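Local coordinates for protein xyloglucan-specific endo-beta-1,4-glucanase (Uncultured bacterium, PDB 4W88) that probably cleaves internal beta-1,4-glucosidic linkages of xyloglucan, acting as a xyloglucan-specific endo-glucanase of glycoside hydrolase family 5, at residues A[170-181]-A[192-200]. The protein carries 1 engineered substitution. Numbering follows the deposited sequence.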
loop_
_atom_site.group_PDB
_atom_site.type_symbol
_atom_site.label_atom_id
_atom_site.label_comp_id
_atom_site.label_asym_id
_atom_site.label_seq_id
_atom_site.Cartn_x
_atom_site.Cartn_y
_atom_site.Cartn_z
ATOM N N ILE A 170 -10.070 13.852 -4.260
ATOM C CA ILE A 170 -8.881 13.111 -3.764
ATOM C C ILE A 170 -7.853 14.112 -3.261
ATOM O O ILE A 170 -7.267 13.954 -2.182
ATOM C CB ILE A 170 -8.270 12.232 -4.819
ATOM C CG1 ILE A 170 -9.250 11.066 -5.110
ATOM C CG2 ILE A 170 -6.909 11.706 -4.316
ATOM C CD1 ILE A 170 -9.744 10.175 -3.974
ATOM N N ASN A 171 -7.655 15.178 -4.034
ATOM C CA ASN A 171 -6.709 16.206 -3.570
ATOM C C ASN A 171 -7.099 16.825 -2.194
ATOM O O ASN A 171 -6.214 17.031 -1.344
ATOM C CB ASN A 171 -6.446 17.345 -4.595
ATOM C CG ASN A 171 -5.801 16.847 -5.854
ATOM O OD1 ASN A 171 -5.004 15.911 -5.852
ATOM N ND2 ASN A 171 -6.198 17.435 -6.971
ATOM N N ALA A 172 -8.391 17.105 -2.012
ATOM C CA ALA A 172 -8.887 17.617 -0.746
ATOM C C ALA A 172 -8.681 16.609 0.391
ATOM O O ALA A 172 -8.265 16.945 1.467
ATOM C CB ALA A 172 -10.364 17.958 -0.867
HETATM N N MSE A 173 -8.895 15.343 0.100
HETATM C CA MSE A 173 -8.779 14.268 1.104
HETATM C C MSE A 173 -7.301 14.106 1.496
HETATM O O MSE A 173 -6.994 13.917 2.664
HETATM C CB MSE A 173 -9.424 12.920 0.659
HETATM C CG MSE A 173 -10.939 13.130 0.596
HETATM SE SE MSE A 173 -11.855 11.463 0.098
HETATM C CE MSE A 173 -11.827 10.575 1.859
ATOM N N ASN A 174 -6.397 14.114 0.510
ATOM C CA ASN A 174 -4.931 14.019 0.784
ATOM C C ASN A 174 -4.551 15.151 1.773
ATOM O O ASN A 174 -3.781 14.940 2.713
ATOM C CB ASN A 174 -4.091 14.108 -0.504
ATOM C CG ASN A 174 -4.061 12.809 -1.283
ATOM O OD1 ASN A 174 -4.221 11.701 -0.714
ATOM N ND2 ASN A 174 -3.865 12.923 -2.594
ATOM N N LYS A 175 -5.056 16.367 1.517
ATOM C CA LYS A 175 -4.754 17.525 2.379
ATOM C C LYS A 175 -5.284 17.343 3.764
ATOM O O LYS A 175 -4.635 17.729 4.728
ATOM C CB LYS A 175 -5.302 18.886 1.855
ATOM C CG LYS A 175 -4.856 19.232 0.540
ATOM C CD LYS A 175 -5.022 20.720 0.271
ATOM C CE LYS A 175 -5.467 20.837 -1.166
ATOM N NZ LYS A 175 -5.355 22.197 -1.742
ATOM N N ALA A 176 -6.466 16.756 3.865
ATOM C CA ALA A 176 -7.119 16.575 5.158
ATOM C C ALA A 176 -6.292 15.612 6.029
ATOM O O ALA A 176 -6.131 15.782 7.217
ATOM C CB ALA A 176 -8.493 16.041 4.969
ATOM N N PHE A 177 -5.800 14.564 5.371
ATOM C CA PHE A 177 -4.996 13.550 5.969
ATOM C C PHE A 177 -3.685 14.165 6.506
ATOM O O PHE A 177 -3.321 14.007 7.663
ATOM C CB PHE A 177 -4.684 12.453 4.926
ATOM C CG PHE A 177 -3.430 11.653 5.181
ATOM C CD1 PHE A 177 -3.222 10.898 6.338
ATOM C CD2 PHE A 177 -2.484 11.577 4.180
ATOM C CE1 PHE A 177 -2.078 10.126 6.481
ATOM C CE2 PHE A 177 -1.331 10.805 4.321
ATOM C CZ PHE A 177 -1.157 10.044 5.450
ATOM N N ILE A 178 -2.990 14.909 5.655
ATOM C CA ILE A 178 -1.740 15.553 6.065
ATOM C C ILE A 178 -1.992 16.520 7.191
ATOM O O ILE A 178 -1.250 16.491 8.191
ATOM C CB ILE A 178 -1.096 16.344 4.890
ATOM C CG1 ILE A 178 -0.598 15.327 3.843
ATOM C CG2 ILE A 178 0.042 17.281 5.358
ATOM C CD1 ILE A 178 -0.308 15.959 2.464
ATOM N N ASP A 179 -3.000 17.357 7.042
ATOM C CA ASP A 179 -3.303 18.351 8.106
ATOM C C ASP A 179 -3.560 17.681 9.487
ATOM O O ASP A 179 -3.081 18.143 10.501
ATOM C CB ASP A 179 -4.489 19.183 7.634
ATOM C CG ASP A 179 -4.751 20.347 8.456
ATOM O OD1 ASP A 179 -5.423 20.148 9.448
ATOM O OD2 ASP A 179 -4.339 21.467 8.100
ATOM N N ALA A 180 -4.368 16.614 9.503
ATOM C CA ALA A 180 -4.755 15.963 10.702
ATOM C C ALA A 180 -3.526 15.396 11.390
ATOM O O ALA A 180 -3.399 15.459 12.625
ATOM C CB ALA A 180 -5.753 14.881 10.430
ATOM N N VAL A 181 -2.656 14.794 10.610
ATOM C CA VAL A 181 -1.456 14.165 11.193
ATOM C C VAL A 181 -0.465 15.211 11.697
ATOM O O VAL A 181 -0.012 15.137 12.838
ATOM C CB VAL A 181 -0.756 13.245 10.195
ATOM C CG1 VAL A 181 0.551 12.689 10.742
ATOM C CG2 VAL A 181 -1.636 12.061 9.760
ATOM N N VAL A 192 7.175 10.720 7.245
ATOM C CA VAL A 192 6.788 10.609 5.858
ATOM C C VAL A 192 5.279 10.263 5.784
ATOM O O VAL A 192 4.851 9.203 6.279
ATOM C CB VAL A 192 7.624 9.574 5.084
ATOM C CG1 VAL A 192 7.203 9.451 3.583
ATOM C CG2 VAL A 192 9.105 9.894 5.205
ATOM N N LEU A 193 4.538 11.089 5.016
ATOM C CA LEU A 193 3.154 10.856 4.765
ATOM C C LEU A 193 2.935 10.559 3.299
ATOM O O LEU A 193 3.398 11.315 2.463
ATOM C CB LEU A 193 2.290 12.027 5.194
ATOM C CG LEU A 193 2.474 12.493 6.624
ATOM C CD1 LEU A 193 1.555 13.633 7.015
ATOM C CD2 LEU A 193 2.305 11.376 7.656
ATOM N N ILE A 194 2.190 9.499 3.003
ATOM C CA ILE A 194 2.166 8.936 1.673
ATOM C C ILE A 194 0.732 9.126 1.152
ATOM O O ILE A 194 -0.223 8.471 1.602
ATOM C CB ILE A 194 2.568 7.439 1.650
ATOM C CG1 ILE A 194 3.947 7.214 2.277
ATOM C CG2 ILE A 194 2.559 6.905 0.197
ATOM C CD1 ILE A 194 4.352 5.744 2.473
ATOM N N ILE A 195 0.610 10.063 0.231
ATOM C CA ILE A 195 -0.648 10.410 -0.365
ATOM C C ILE A 195 -0.843 9.509 -1.596
ATOM O O ILE A 195 0.045 8.716 -1.963
ATOM C CB ILE A 195 -0.707 11.915 -0.729
ATOM C CG1 ILE A 195 0.288 12.299 -1.819
ATOM C CG2 ILE A 195 -0.626 12.780 0.525
ATOM C CD1 ILE A 195 0.042 13.667 -2.455
ATOM N N CYS A 196 -1.959 9.658 -2.303
ATOM C CA CYS A 196 -2.220 8.806 -3.448
ATOM C C CYS A 196 -3.063 9.503 -4.493
ATOM O O CYS A 196 -3.705 10.529 -4.232
ATOM C CB CYS A 196 -2.916 7.494 -3.007
ATOM S SG CYS A 196 -4.543 7.686 -2.305
ATOM N N THR A 197 -3.069 8.908 -5.694
ATOM C CA THR A 197 -4.012 9.242 -6.711
ATOM C C THR A 197 -5.345 8.493 -6.527
ATOM O O THR A 197 -5.449 7.538 -5.762
ATOM C CB THR A 197 -3.451 8.825 -8.072
ATOM O OG1 THR A 197 -3.098 7.453 -7.956
ATOM C CG2 THR A 197 -2.241 9.684 -8.521
ATOM N N TYR A 198 -6.351 8.918 -7.281
ATOM C CA TYR A 198 -7.634 8.212 -7.317
ATOM C C TYR A 198 -7.328 6.750 -7.682
ATOM O O TYR A 198 -6.598 6.485 -8.663
ATOM C CB TYR A 198 -8.533 8.790 -8.406
ATOM C CG TYR A 198 -9.888 8.146 -8.447
ATOM C CD1 TYR A 198 -10.134 6.915 -9.125
ATOM C CD2 TYR A 198 -10.978 8.738 -7.812
ATOM C CE1 TYR A 198 -11.420 6.361 -9.103
ATOM C CE2 TYR A 198 -12.261 8.198 -7.859
ATOM C CZ TYR A 198 -12.491 7.037 -8.508
ATOM O OH TYR A 198 -13.760 6.522 -8.520
ATOM N N GLY A 199 -7.839 5.801 -6.894
ATOM C CA GLY A 199 -7.589 4.383 -7.157
ATOM C C GLY A 199 -6.152 3.895 -7.098
ATOM O O GLY A 199 -5.888 2.770 -7.564
ATOM N N HIS A 200 -5.221 4.718 -6.594
ATOM C CA HIS A 200 -3.804 4.500 -6.782
ATOM C C HIS A 200 -3.418 4.290 -8.272
ATOM O O HIS A 200 -2.405 3.639 -8.581
ATOM C CB HIS A 200 -3.355 3.326 -5.935
ATOM C CG HIS A 200 -2.997 3.642 -4.506
ATOM N ND1 HIS A 200 -3.925 3.989 -3.549
ATOM C CD2 HIS A 200 -1.793 3.682 -3.886
ATOM C CE1 HIS A 200 -3.319 4.193 -2.394
ATOM N NE2 HIS A 200 -2.023 4.029 -2.579
#
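Asn174 anchors helix 164-182 to strand 193-196 of the (beta/alpha)8 TIM barrel, the fifth of its eight parallel strands, through an amide laid against the strand backbone. Over residues 170-181 the helix runs nearly antiparallel to 193-196 (168°), the axes of these segments approaching to 8.5 Å. With CG anti to its carbonyl carbon (chi1 -79°), Asn174 drops its amide beside Ile195, and CG lies 3.5 Å from Ile195 CB. From there ND2 donates to Cys196 O at 2.9 Å, almost straight (177°) and in the amide plane, while OD1 receives a longer, weak bond from Cys196 N. One amide thus serves both backbone polar groups of Cys196 in a buried place. Shortening this side chain to that of an alanine is likely to leave Cys196 N and O without these partners and to open a gap beside Ile195.

Toward the start of the strand the packing is tight and apolar. Val181 CG1 meets Leu193 CD2 tip to tip at 3.8 Å, and Phe177 slants across Leu193 CB, its other neighbours including Trp128 and Phe144. Ile178, only partly buried, still packs on the solvent side, its CD1 3.7 Å from Ile195 CG2; beyond it Lys175 and Asp179 turn from the strand, Lys175 pairing with Glu211.

Past Cys196 the chain lies at the sugar-binding end of the barrel, where Ile170 crosses Tyr198 at about a right angle, CG1 4.0 Å from CD2 of the ring, and the tyrosine hydroxyl is hydrogen-bonded to Glu166. The other branch of Ile170, CG2, rests 3.4 Å from Cys196 O, the same oxygen that Asn174 ND2 grips.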